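Local coordinates for twitching motility pilus retraction protein (PDB 5ZFQ), which probably hydrolyses ATP as a six-subunit motor that retracts type IV pili and so drives twitching motility, at residues V182-P187 with K216-Q221; D171-E176 with G247-A252; T164-I169 with L251-T256. All blocks are in the same frame, centred on the assembly; numbering follows the deposited sequence.

Interaction 1: V182-P187 with K216-Q221; sequences VTIEDP and KYILRQ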
ATOM      1  N   VAL A 182     -25.866 -20.779  13.816  1.00 30.23           N
ATOM      2  CA  VAL A 182     -25.451 -20.082  12.586  1.00 29.83           C
ATOM      3  C   VAL A 182     -24.088 -20.589  12.122  1.00 29.54           C
ATOM      4  O   VAL A 182     -23.114 -20.550  12.882  1.00 29.60           O
ATOM      5  CB  VAL A 182     -25.353 -18.552  12.785  1.00 29.38           C
ATOM      6  CG1 VAL A 182     -24.868 -17.876  11.502  1.00 28.22           C
ATOM      7  CG2 VAL A 182     -26.691 -17.990  13.266  1.00 29.23           C
ATOM      8  N   THR A 183     -24.011 -21.054  10.885  1.00 29.29           N
ATOM      9  CA  THR A 183     -22.731 -21.465  10.300  1.00 29.14           C
ATOM     10  C   THR A 183     -22.328 -20.495   9.200  1.00 29.19           C
ATOM     11  O   THR A 183     -23.177 -19.908   8.536  1.00 28.06           O
ATOM     12  CB  THR A 183     -22.802 -22.894   9.697  1.00 30.66           C
ATOM     13  OG1 THR A 183     -23.612 -22.856   8.519  1.00 30.90           O
ATOM     14  CG2 THR A 183     -23.422 -23.887  10.690  1.00 30.32           C
ATOM     15  N   ILE A 184     -21.032 -20.345   8.989  1.00 29.26           N
ATOM     16  CA  ILE A 184     -20.526 -19.531   7.895  1.00 28.23           C
ATOM     17  C   ILE A 184     -19.487 -20.400   7.191  1.00 36.28           C
ATOM     18  O   ILE A 184     -18.430 -20.710   7.748  1.00 36.16           O
ATOM     19  CB  ILE A 184     -19.950 -18.176   8.424  1.00 28.38           C
ATOM     20  CG1 ILE A 184     -21.051 -17.351   9.104  1.00 28.39           C
ATOM     21  CG2 ILE A 184     -19.315 -17.358   7.318  1.00 28.85           C
ATOM     22  CD1 ILE A 184     -20.501 -16.316  10.118  1.00 28.56           C
ATOM     23  N   GLU A 185     -19.816 -20.840   5.985  1.00 36.35           N
ATOM     24  CA  GLU A 185     -19.094 -21.944   5.348  1.00 35.98           C
ATOM     25  C   GLU A 185     -18.573 -21.592   3.955  1.00 35.60           C
ATOM     26  O   GLU A 185     -19.144 -20.755   3.253  1.00 35.48           O
ATOM     27  CB  GLU A 185     -19.995 -23.186   5.266  1.00 36.64           C
ATOM     28  CG  GLU A 185     -20.448 -23.726   6.630  1.00 37.09           C
ATOM     29  CD  GLU A 185     -21.288 -25.007   6.554  1.00 38.01           C
ATOM     30  OE1 GLU A 185     -20.783 -26.042   6.034  1.00 39.01           O
ATOM     31  OE2 GLU A 185     -22.447 -24.982   7.040  1.00 37.59           O
ATOM     32  N   ASP A 186     -17.491 -22.245   3.549  1.00 35.71           N
ATOM     33  CA  ASP A 186     -16.883 -21.955   2.260  1.00 36.62           C
ATOM     34  C   ASP A 186     -16.285 -23.195   1.598  1.00 36.90           C
ATOM     35  O   ASP A 186     -15.058 -23.366   1.589  1.00 36.77           O
ATOM     36  CB  ASP A 186     -15.799 -20.883   2.424  1.00 37.68           C
ATOM     37  CG  ASP A 186     -15.268 -20.370   1.083  1.00 39.59           C
ATOM     38  OD1 ASP A 186     -16.055 -20.281   0.095  1.00 39.81           O
ATOM     39  OD2 ASP A 186     -14.049 -20.062   1.027  1.00 40.58           O
ATOM     40  N   PRO A 187     -17.151 -24.045   1.001  1.00 37.63           N
ATOM     41  CA  PRO A 187     -18.594 -23.820   0.914  1.00 37.31           C
ATOM     42  C   PRO A 187     -19.328 -24.587   2.016  1.00 37.06           C
ATOM     43  O   PRO A 187     -18.684 -25.101   2.936  1.00 36.93           O
ATOM     44  CB  PRO A 187     -18.933 -24.380  -0.464  1.00 37.70           C
ATOM     45  CG  PRO A 187     -17.914 -25.476  -0.675  1.00 37.98           C
ATOM     46  CD  PRO A 187     -16.795 -25.306   0.325  1.00 37.83           C
ATOM     47  N   LYS A 216     -19.468  -9.516  10.613  1.00 41.19           N
ATOM     48  CA  LYS A 216     -19.710  -8.141  11.010  1.00 41.20           C
ATOM     49  C   LYS A 216     -21.009  -7.970  11.784  1.00 40.15           C
ATOM     50  O   LYS A 216     -21.143  -7.015  12.561  1.00 40.76           O
ATOM     51  CB  LYS A 216     -19.734  -7.240   9.783  1.00 42.37           C
ATOM     52  CG  LYS A 216     -19.894  -5.793  10.113  1.00 43.56           C
ATOM     53  CD  LYS A 216     -20.277  -4.989   8.877  1.00 45.04           C
ATOM     54  CE  LYS A 216     -20.241  -3.496   9.169  1.00 45.93           C
ATOM     55  NZ  LYS A 216     -20.558  -2.773   7.917  1.00 47.11           N
ATOM     56  N   TYR A 217     -21.957  -8.891  11.575  1.00 38.51           N
ATOM     57  CA  TYR A 217     -23.295  -8.772  12.158  1.00 37.43           C
ATOM     58  C   TYR A 217     -23.713  -9.999  12.953  1.00 35.54           C
ATOM     59  O   TYR A 217     -24.857 -10.083  13.395  1.00 34.54           O
ATOM     60  CB  TYR A 217     -24.340  -8.509  11.068  1.00 38.58           C
ATOM     61  CG  TYR A 217     -24.239  -7.164  10.413  1.00 41.10           C
ATOM     62  CD1 TYR A 217     -23.945  -6.020  11.152  1.00 42.25           C
ATOM     63  CD2 TYR A 217     -24.413  -7.030   9.039  1.00 42.96           C
ATOM     64  CE1 TYR A 217     -23.842  -4.764  10.534  1.00 43.70           C
ATOM     65  CE2 TYR A 217     -24.323  -5.784   8.409  1.00 44.40           C
ATOM     66  CZ  TYR A 217     -24.034  -4.652   9.156  1.00 44.79           C
ATOM     67  OH  TYR A 217     -23.938  -3.422   8.519  1.00 45.81           O
ATOM     68  N   ILE A 218     -22.795 -10.944  13.129  1.00 35.25           N
ATOM     69  CA  ILE A 218     -23.125 -12.191  13.813  1.00 35.19           C
ATOM     70  C   ILE A 218     -23.669 -11.960  15.246  1.00 33.14           C
ATOM     71  O   ILE A 218     -24.536 -12.709  15.731  1.00 30.09           O
ATOM     72  CB  ILE A 218     -21.903 -13.135  13.860  1.00 35.95           C
ATOM     73  CG1 ILE A 218     -22.326 -14.537  14.312  1.00 35.67           C
ATOM     74  CG2 ILE A 218     -20.753 -12.539  14.715  1.00 30.87           C
ATOM     75  CD1 ILE A 218     -23.132 -15.248  13.288  1.00 29.96           C
ATOM     76  N   LEU A 219     -23.210 -10.909  15.921  1.00 33.03           N
ATOM     77  CA  LEU A 219     -23.688 -10.692  17.285  1.00 32.53           C
ATOM     78  C   LEU A 219     -25.074 -10.096  17.264  1.00 32.52           C
ATOM     79  O   LEU A 219     -25.720 -10.006  18.292  1.00 32.69           O
ATOM     80  CB  LEU A 219     -22.734  -9.793  18.089  1.00 32.29           C
ATOM     81  CG  LEU A 219     -21.295 -10.303  18.144  1.00 31.83           C
ATOM     82  CD1 LEU A 219     -20.440  -9.516  19.150  1.00 32.21           C
ATOM     83  CD2 LEU A 219     -21.260 -11.785  18.437  1.00 30.87           C
ATOM     84  N   ARG A 220     -25.526  -9.688  16.088  1.00 33.17           N
ATOM     85  CA  ARG A 220     -26.862  -9.101  15.932  1.00 34.10           C
ATOM     86  C   ARG A 220     -27.847 -10.142  15.435  1.00 34.19           C
ATOM     87  O   ARG A 220     -28.994  -9.829  15.158  1.00 34.74           O
ATOM     88  CB  ARG A 220     -26.819  -7.906  14.966  1.00 31.97           C
ATOM     89  CG  ARG A 220     -25.649  -7.005  15.259  1.00 32.33           C
ATOM     90  CD  ARG A 220     -25.591  -5.765  14.452  1.00 33.02           C
ATOM     91  NE  ARG A 220     -24.422  -5.006  14.880  1.00 35.03           N
ATOM     92  CZ  ARG A 220     -24.019  -3.850  14.353  1.00 35.67           C
ATOM     93  NH1 ARG A 220     -24.693  -3.287  13.349  1.00 34.47           N
ATOM     94  NH2 ARG A 220     -22.927  -3.263  14.833  1.00 34.35           N
ATOM     95  N   GLN A 221     -27.404 -11.387  15.319  1.00 33.95           N
ATOM     96  CA  GLN A 221     -28.285 -12.418  14.784  1.00 33.84           C
ATOM     97  C   GLN A 221     -28.713 -13.436  15.851  1.00 33.16           C
ATOM     98  O   GLN A 221     -29.213 -14.500  15.535  1.00 32.10           O
ATOM     99  CB  GLN A 221     -27.606 -13.101  13.582  1.00 33.86           C
ATOM    100  CG  GLN A 221     -27.392 -12.128  12.414  1.00 34.29           C
ATOM    101  CD  GLN A 221     -26.446 -12.626  11.331  1.00 34.53           C
ATOM    102  OE1 GLN A 221     -25.552 -13.458  11.574  1.00 34.49           O
ATOM    103  NE2 GLN A 221     -26.619 -12.093  10.122  1.00 34.60           N
TER
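The CG1 branches of Val182 and Ile218 both extend opposite their own backbone nitrogens (chi1 178° and -168°), which sends each across the gap between the two segments. In Ile218 the second torsion then bends at 70°, so CD1 turns out of the line of the chain and meets Val182 CG1 at 3.6 Å, with Val182 CB 4.0 Å from the same Ile218 CD1. The two side chains run past one another in opposing senses, and on the Ile218 side the methyl CD1 does the touching. Ile218 CD1 also lies 4.3 Å from Ile184 CD1, so Ile218 addresses two residues of one strand face. Beta-branched Val182 and Ile184 suit an extended backbone, and their side chains lie on the same face because they are two apart.

Ile218 is presented by a short 3-10 segment, recognisable from the bond of Arg220 N to Tyr217 O at 2.8 Å. Gln221 adds only a marginal approach through OE1; its NE2 is hydrogen-bonded to Asn110 of a second subunit, so an amide suits this boundary between apolar core and interface. Next to it, Arg220 makes a salt bridge with Asp96 of that same subunit. On the other face of the strand, Thr183 OG1 donates to the anti lone pair of Glu185 OE2 (2.8 Å), an oxygen that also receives Gln201 NE2. Two donors thus grip this one oxygen, which suits a carboxylate on the strand face turned from the apolar contact.

Strand 180-185 belongs to the central sheet of the RecA-like ATPase domain, bonded to strand 198-203 on one flank and strand 225-230 on the other. Ile184 packs on Phe211, Ala214 and Leu215 of helix 211-216, while Val182 and Ile218 both rest on Pro223, in the loop leading to strand 225-230.

Interaction 2: D171-E176 with G247-A252; sequences DKINTE and GHLCLA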
ATOM      1  N   ASP A 171     -24.792 -31.722  14.099  1.00 34.55           N
ATOM      2  CA  ASP A 171     -25.953 -32.596  14.073  1.00 35.02           C
ATOM      3  C   ASP A 171     -26.362 -32.992  15.486  1.00 35.50           C
ATOM      4  O   ASP A 171     -27.551 -32.988  15.825  1.00 36.26           O
ATOM      5  CB  ASP A 171     -25.671 -33.852  13.253  1.00 36.16           C
ATOM      6  CG  ASP A 171     -26.887 -34.753  13.128  1.00 38.01           C
ATOM      7  OD1 ASP A 171     -28.009 -34.262  12.855  1.00 37.86           O
ATOM      8  OD2 ASP A 171     -26.720 -35.974  13.314  1.00 39.90           O
ATOM      9  N   LYS A 172     -25.371 -33.338  16.305  1.00 34.69           N
ATOM     10  CA  LYS A 172     -25.625 -33.745  17.675  1.00 34.19           C
ATOM     11  C   LYS A 172     -26.206 -32.579  18.480  1.00 32.97           C
ATOM     12  O   LYS A 172     -27.122 -32.770  19.293  1.00 33.24           O
ATOM     13  CB  LYS A 172     -24.348 -34.258  18.328  1.00 34.78           C
ATOM     14  CG  LYS A 172     -24.547 -34.653  19.789  1.00 36.02           C
ATOM     15  CD  LYS A 172     -23.227 -34.992  20.484  1.00 37.03           C
ATOM     16  CE  LYS A 172     -23.452 -35.459  21.923  1.00 38.75           C
ATOM     17  NZ  LYS A 172     -24.242 -36.742  22.036  1.00 40.67           N
ATOM     18  N   ILE A 173     -25.675 -31.378  18.243  1.00 31.27           N
ATOM     19  CA  ILE A 173     -26.126 -30.188  18.925  1.00 30.39           C
ATOM     20  C   ILE A 173     -27.562 -29.874  18.550  1.00 35.23           C
ATOM     21  O   ILE A 173     -28.404 -29.622  19.413  1.00 35.42           O
ATOM     22  CB  ILE A 173     -25.234 -28.993  18.581  1.00 35.21           C
ATOM     23  CG1 ILE A 173     -23.852 -29.178  19.200  1.00 29.58           C
ATOM     24  CG2 ILE A 173     -25.863 -27.675  19.043  1.00 29.41           C
ATOM     25  CD1 ILE A 173     -22.850 -28.142  18.753  1.00 28.99           C
ATOM     26  N   ASN A 174     -27.814 -29.881  17.246  1.00 34.95           N
ATOM     27  CA  ASN A 174     -29.125 -29.664  16.667  1.00 35.33           C
ATOM     28  C   ASN A 174     -30.179 -30.651  17.178  1.00 37.57           C
ATOM     29  O   ASN A 174     -31.384 -30.330  17.234  1.00 38.05           O
ATOM     30  CB  ASN A 174     -28.994 -29.766  15.144  1.00 34.53           C
ATOM     31  CG  ASN A 174     -30.280 -29.447  14.397  1.00 33.55           C
ATOM     32  OD1 ASN A 174     -31.180 -28.792  14.910  1.00 33.33           O
ATOM     33  ND2 ASN A 174     -30.362 -29.928  13.166  1.00 33.29           N
ATOM     34  N   THR A 175     -29.720 -31.856  17.525  1.00 38.95           N
ATOM     35  CA  THR A 175     -30.585 -32.912  18.036  1.00 41.32           C
ATOM     36  C   THR A 175     -30.906 -32.699  19.521  1.00 42.95           C
ATOM     37  O   THR A 175     -32.033 -32.938  19.974  1.00 43.56           O
ATOM     38  CB  THR A 175     -29.943 -34.327  17.854  1.00 40.36           C
ATOM     39  OG1 THR A 175     -29.736 -34.605  16.459  1.00 40.75           O
ATOM     40  CG2 THR A 175     -30.839 -35.415  18.439  1.00 41.00           C
ATOM     41  N   GLU A 176     -29.913 -32.233  20.276  1.00 43.43           N
ATOM     42  CA  GLU A 176     -30.027 -32.204  21.730  1.00 44.34           C
ATOM     43  C   GLU A 176     -30.408 -30.846  22.319  1.00 44.43           C
ATOM     44  O   GLU A 176     -31.077 -30.802  23.343  1.00 45.64           O
ATOM     45  CB  GLU A 176     -28.715 -32.677  22.360  1.00 44.92           C
ATOM     46  CG  GLU A 176     -28.377 -34.129  22.092  1.00 47.74           C
ATOM     47  CD  GLU A 176     -27.036 -34.545  22.693  1.00 50.09           C
ATOM     48  OE1 GLU A 176     -26.397 -33.735  23.419  1.00 50.25           O
ATOM     49  OE2 GLU A 176     -26.618 -35.693  22.431  1.00 52.66           O
ATOM     50  N   GLY A 247     -20.343 -16.435  26.188  1.00 34.44           N
ATOM     51  CA  GLY A 247     -21.346 -17.451  26.427  1.00 33.80           C
ATOM     52  C   GLY A 247     -21.849 -18.178  25.198  1.00 33.22           C
ATOM     53  O   GLY A 247     -22.802 -18.953  25.280  1.00 33.45           O
ATOM     54  N   HIS A 248     -21.216 -17.948  24.057  1.00 32.78           N
ATOM     55  CA  HIS A 248     -21.551 -18.720  22.877  1.00 32.50           C
ATOM     56  C   HIS A 248     -20.667 -19.937  22.797  1.00 32.18           C
ATOM     57  O   HIS A 248     -19.646 -20.032  23.496  1.00 32.77           O
ATOM     58  CB  HIS A 248     -21.405 -17.879  21.624  1.00 34.00           C
ATOM     59  CG  HIS A 248     -22.185 -16.604  21.681  1.00 35.83           C
ATOM     60  ND1 HIS A 248     -21.711 -15.471  22.307  1.00 37.05           N
ATOM     61  CD2 HIS A 248     -23.421 -16.295  21.230  1.00 36.39           C
ATOM     62  CE1 HIS A 248     -22.616 -14.512  22.223  1.00 37.36           C
ATOM     63  NE2 HIS A 248     -23.664 -14.985  21.576  1.00 37.12           N
ATOM     64  N   LEU A 249     -21.081 -20.894  21.982  1.00 31.12           N
ATOM     65  CA  LEU A 249     -20.184 -21.956  21.602  1.00 31.15           C
ATOM     66  C   LEU A 249     -19.687 -21.655  20.184  1.00 30.96           C
ATOM     67  O   LEU A 249     -20.487 -21.562  19.228  1.00 30.95           O
ATOM     68  CB  LEU A 249     -20.866 -23.320  21.684  1.00 31.37           C
ATOM     69  CG  LEU A 249     -19.975 -24.513  21.290  1.00 32.36           C
ATOM     70  CD1 LEU A 249     -18.855 -24.768  22.301  1.00 32.81           C
ATOM     71  CD2 LEU A 249     -20.791 -25.788  21.082  1.00 32.50           C
ATOM     72  N   CYS A 250     -18.377 -21.478  20.049  1.00 30.45           N
ATOM     73  CA  CYS A 250     -17.800 -21.189  18.749  1.00 30.28           C
ATOM     74  C   CYS A 250     -17.041 -22.395  18.190  1.00 30.67           C
ATOM     75  O   CYS A 250     -16.070 -22.870  18.793  1.00 31.55           O
ATOM     76  CB  CYS A 250     -16.875 -19.974  18.837  1.00 30.54           C
ATOM     77  SG  CYS A 250     -16.205 -19.479  17.223  1.00 31.77           S
ATOM     78  N   LEU A 251     -17.501 -22.895  17.046  1.00 30.28           N
ATOM     79  CA  LEU A 251     -16.781 -23.940  16.317  1.00 31.18           C
ATOM     80  C   LEU A 251     -15.959 -23.273  15.241  1.00 32.74           C
ATOM     81  O   LEU A 251     -16.470 -22.413  14.520  1.00 32.66           O
ATOM     82  CB  LEU A 251     -17.739 -24.962  15.689  1.00 26.81           C
ATOM     83  CG  LEU A 251     -18.643 -25.649  16.707  1.00 27.85           C
ATOM     84  CD1 LEU A 251     -19.700 -26.507  16.041  1.00 25.95           C
ATOM     85  CD2 LEU A 251     -17.813 -26.454  17.736  1.00 28.09           C
ATOM     86  N   ALA A 252     -14.694 -23.654  15.127  1.00 34.57           N
ATOM     87  CA  ALA A 252     -13.836 -23.024  14.141  1.00 36.97           C
ATOM     88  C   ALA A 252     -12.695 -23.933  13.689  1.00 38.81           C
ATOM     89  O   ALA A 252     -12.413 -24.953  14.314  1.00 39.66           O
ATOM     90  CB  ALA A 252     -13.275 -21.698  14.688  1.00 37.77           C
TER
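Ile173 points from the helix to the sheet and meets Leu249 at a slant, methyl against methyl: Ile173 CD1 lies 3.9 Å from Leu249 CD2. The isoleucine reaches this far because CG1 stands opposite the carbonyl carbon (chi1 -69°) and chi2 is extended, which places CD1 at the far end of a straight arm. Leu249 answers with CG opposite its backbone N (chi1 180°); with CD1 turned aside at chi2, CD2 is the extended branch and meets the helix. Leu251, two residues on and so on the same strand face, offers CD1 at a loose 4.5 Å from Ile173 CD1.

This is the helix-on-sheet layer of a RecA-like alpha/beta fold: helix 162-176 belongs to the crossover from strand 150-155 to strand 180-185 and lies over the strands between; Ile173 also packs on Ile181, in the strand where the crossover ends. Branched aliphatic residues suit a seam with no polar groups meeting across it, and Ile152 of the neighbouring strand flanks both leucines.

Away from the sheet the same helix turns polar. Lys172 NZ bridges to Glu176 OE2 at 2.6 Å, one turn along, meeting the syn side of the carboxylate and lying 24° out of its plane. Thr175 returns its hydroxyl to Asp171 O (OG1 to O, 2.8 Å), which Thr175 N reaches from the opposite face of the carbonyl plane.

Interaction 3: T164-I169 with L251-T256; sequences TTLAAI and LATLHT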
ATOM      1  N   THR A 164     -16.745 -33.310   7.969  1.00 40.92           N
ATOM      2  CA  THR A 164     -17.571 -34.405   8.498  1.00 40.30           C
ATOM      3  C   THR A 164     -17.526 -34.452  10.020  1.00 39.12           C
ATOM      4  O   THR A 164     -18.474 -34.912  10.654  1.00 39.09           O
ATOM      5  CB  THR A 164     -17.167 -35.827   7.958  1.00 45.10           C
ATOM      6  OG1 THR A 164     -15.788 -36.103   8.232  1.00 45.99           O
ATOM      7  CG2 THR A 164     -17.398 -35.928   6.483  1.00 45.30           C
ATOM      8  N   THR A 165     -16.420 -34.000  10.602  1.00 38.39           N
ATOM      9  CA  THR A 165     -16.306 -33.952  12.055  1.00 37.89           C
ATOM     10  C   THR A 165     -17.194 -32.840  12.596  1.00 36.02           C
ATOM     11  O   THR A 165     -17.973 -33.052  13.532  1.00 35.48           O
ATOM     12  CB  THR A 165     -14.851 -33.748  12.502  1.00 38.62           C
ATOM     13  OG1 THR A 165     -14.127 -34.971  12.314  1.00 40.01           O
ATOM     14  CG2 THR A 165     -14.789 -33.364  13.962  1.00 31.63           C
ATOM     15  N   LEU A 166     -17.101 -31.668  11.977  1.00 34.87           N
ATOM     16  CA  LEU A 166     -17.963 -30.541  12.309  1.00 33.72           C
ATOM     17  C   LEU A 166     -19.442 -30.821  12.052  1.00 33.48           C
ATOM     18  O   LEU A 166     -20.298 -30.484  12.875  1.00 33.37           O
ATOM     19  CB  LEU A 166     -17.517 -29.318  11.517  1.00 33.04           C
ATOM     20  CG  LEU A 166     -16.219 -28.825  12.142  1.00 32.13           C
ATOM     21  CD1 LEU A 166     -15.456 -27.921  11.195  1.00 31.87           C
ATOM     22  CD2 LEU A 166     -16.566 -28.128  13.451  1.00 31.02           C
ATOM     23  N   ALA A 167     -19.739 -31.446  10.920  1.00 33.75           N
ATOM     24  CA  ALA A 167     -21.093 -31.860  10.609  1.00 34.17           C
ATOM     25  C   ALA A 167     -21.685 -32.720  11.719  1.00 34.91           C
ATOM     26  O   ALA A 167     -22.821 -32.504  12.144  1.00 35.64           O
ATOM     27  CB  ALA A 167     -21.117 -32.613   9.291  1.00 34.90           C
ATOM     28  N   ALA A 168     -20.916 -33.690  12.195  1.00 35.18           N
ATOM     29  CA  ALA A 168     -21.419 -34.629  13.194  1.00 36.12           C
ATOM     30  C   ALA A 168     -21.667 -33.924  14.526  1.00 36.18           C
ATOM     31  O   ALA A 168     -22.640 -34.205  15.234  1.00 36.81           O
ATOM     32  CB  ALA A 168     -20.447 -35.774  13.370  1.00 32.76           C
ATOM     33  N   ILE A 169     -20.765 -33.010  14.862  1.00 35.65           N
ATOM     34  CA  ILE A 169     -20.889 -32.211  16.071  1.00 34.74           C
ATOM     35  C   ILE A 169     -22.151 -31.349  16.027  1.00 34.09           C
ATOM     36  O   ILE A 169     -22.932 -31.319  16.990  1.00 33.92           O
ATOM     37  CB  ILE A 169     -19.648 -31.312  16.278  1.00 33.47           C
ATOM     38  CG1 ILE A 169     -18.466 -32.158  16.764  1.00 33.64           C
ATOM     39  CG2 ILE A 169     -19.957 -30.210  17.271  1.00 32.58           C
ATOM     40  CD1 ILE A 169     -17.124 -31.459  16.693  1.00 33.02           C
ATOM     41  N   LEU A 251     -17.501 -22.895  17.046  1.00 30.28           N
ATOM     42  CA  LEU A 251     -16.781 -23.940  16.317  1.00 31.18           C
ATOM     43  C   LEU A 251     -15.959 -23.273  15.241  1.00 32.74           C
ATOM     44  O   LEU A 251     -16.470 -22.413  14.520  1.00 32.66           O
ATOM     45  CB  LEU A 251     -17.739 -24.962  15.689  1.00 26.81           C
ATOM     46  CG  LEU A 251     -18.643 -25.649  16.707  1.00 27.85           C
ATOM     47  CD1 LEU A 251     -19.700 -26.507  16.041  1.00 25.95           C
ATOM     48  CD2 LEU A 251     -17.813 -26.454  17.736  1.00 28.09           C
ATOM     49  N   ALA A 252     -14.694 -23.654  15.127  1.00 34.57           N
ATOM     50  CA  ALA A 252     -13.836 -23.024  14.141  1.00 36.97           C
ATOM     51  C   ALA A 252     -12.695 -23.933  13.689  1.00 38.81           C
ATOM     52  O   ALA A 252     -12.413 -24.953  14.314  1.00 39.66           O
ATOM     53  CB  ALA A 252     -13.275 -21.698  14.688  1.00 37.77           C
ATOM     54  N   THR A 253     -12.105 -23.531  12.587  1.00 39.60           N
ATOM     55  CA  THR A 253     -11.110 -24.253  11.846  1.00 40.85           C
ATOM     56  C   THR A 253      -9.792 -23.512  11.622  1.00 43.36           C
ATOM     57  O   THR A 253      -9.739 -22.332  11.517  1.00 42.83           O
ATOM     58  CB  THR A 253     -11.794 -24.627  10.498  1.00 32.62           C
ATOM     59  OG1 THR A 253     -12.448 -25.868  10.626  1.00 32.40           O
ATOM     60  CG2 THR A 253     -10.891 -24.705   9.330  1.00 33.00           C
ATOM     61  N   LEU A 254      -8.725 -24.267  11.540  1.00 46.45           N
ATOM     62  CA  LEU A 254      -7.397 -23.785  11.234  1.00 50.05           C
ATOM     63  C   LEU A 254      -6.662 -24.853  10.463  1.00 52.52           C
ATOM     64  O   LEU A 254      -6.896 -26.016  10.669  1.00 51.20           O
ATOM     65  CB  LEU A 254      -6.612 -23.544  12.507  1.00 51.23           C
ATOM     66  CG  LEU A 254      -6.434 -22.131  12.977  1.00 52.10           C
ATOM     67  CD1 LEU A 254      -5.260 -22.038  13.903  1.00 52.34           C
ATOM     68  CD2 LEU A 254      -6.188 -21.278  11.766  1.00 53.33           C
ATOM     69  N   HIS A 255      -5.731 -24.483   9.616  1.00 56.11           N
ATOM     70  CA  HIS A 255      -4.975 -25.495   8.917  1.00 59.85           C
ATOM     71  C   HIS A 255      -3.673 -25.748   9.636  1.00 58.05           C
ATOM     72  O   HIS A 255      -2.630 -25.478   9.147  1.00 58.65           O
ATOM     73  CB  HIS A 255      -4.724 -25.132   7.475  1.00 65.96           C
ATOM     74  CG  HIS A 255      -3.846 -26.116   6.773  1.00 71.31           C
ATOM     75  ND1 HIS A 255      -3.464 -25.980   5.457  1.00 74.37           N
ATOM     76  CD2 HIS A 255      -3.269 -27.255   7.213  1.00 74.36           C
ATOM     77  CE1 HIS A 255      -2.689 -26.990   5.119  1.00 76.16           C
ATOM     78  NE2 HIS A 255      -2.560 -27.778   6.167  1.00 76.22           N
ATOM     79  N   THR A 256      -3.771 -26.257  10.836  1.00 55.36           N
ATOM     80  CA  THR A 256      -2.630 -26.554  11.651  1.00 52.47           C
ATOM     81  C   THR A 256      -2.633 -28.026  11.944  1.00 50.80           C
ATOM     82  O   THR A 256      -3.642 -28.679  11.960  1.00 49.60           O
ATOM     83  CB  THR A 256      -2.511 -25.691  12.900  1.00 51.59           C
ATOM     84  OG1 THR A 256      -3.778 -25.500  13.493  1.00 49.27           O
ATOM     85  CG2 THR A 256      -1.948 -24.367  12.559  1.00 50.45           C
TER
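Leu166 and Ile169 of helix 162-176 pack on Leu251 and Thr253 in the beta-alpha-beta core of the RecA-like ATPase domain. The helix starts within a sequence that fits a P-loop (Walker A), as expected of a nucleotide-driven motor. Over residues 164-169 its axis runs almost exactly antiparallel to that of 251-254 (174°), the two 10.4 Å apart at the closest, as when a crossover helix returns over a parallel sheet.

The apolar contacts centre on Leu251. Ile169 CG2, the branch opposite its backbone N, meets Leu251 CD1 at 3.9 Å, the two side chains crossing aslant. Leu166 instead lies alongside Leu251, the two pointing in opposing senses, so that Leu166 CD2 comes 4.1 Å from Leu251 CB, near the root of the side chain. The torsion of Leu251 (chi1 -58°) sets CG opposite the carbonyl carbon and aims the fork at the helix. One leucine therefore meets two residues three apart on the helix, which lie on roughly the same side of it. Large aliphatic groups suit this buried layer, and Leu227 of the adjacent strand packs against both leucines.

The polar side chains find their partners outside the two segments. Thr165 OG1 is hydrogen-bonded to Gln292 NE2 of strand 286-296, so a small hydroxyl side chain suits this buried position. Past the strand, His255 centres an inverse gamma turn, and its carbonyl O accepts a hydrogen bond from Gln277 of a neighbouring subunit; the chain here has passed from core to interface.

Thr253 joins the two kinds of contact. Its side chain touches the probable P-loop and its hydroxyl is hydrogen-bonded to the backbone O of Val154, while the same oxygen, Thr253 OG1, lies in van der Waals contact with Leu166 CD1 at 3.7 Å.

Overall arrangement
All three contacts are buried and made by side chains against one central sheet, but they occupy both faces of it. Interactions 2 and 3 share one face, joining the same helix 162-176 to the same strand 249-254 and sharing Leu251: interaction 3 lies near the chain centre by the probable P-loop, interaction 2 further out at the other end of the helix. Interaction 1 uses strand 180-185, which follows that helix, and packs on the opposite sheet face. Interaction 2 is purely aliphatic and touches no other subunit, interaction 3 adds a threonine hydroxyl, and interaction 1 has an apolar centre bordered by polar and charged groups that bind a neighbouring subunit.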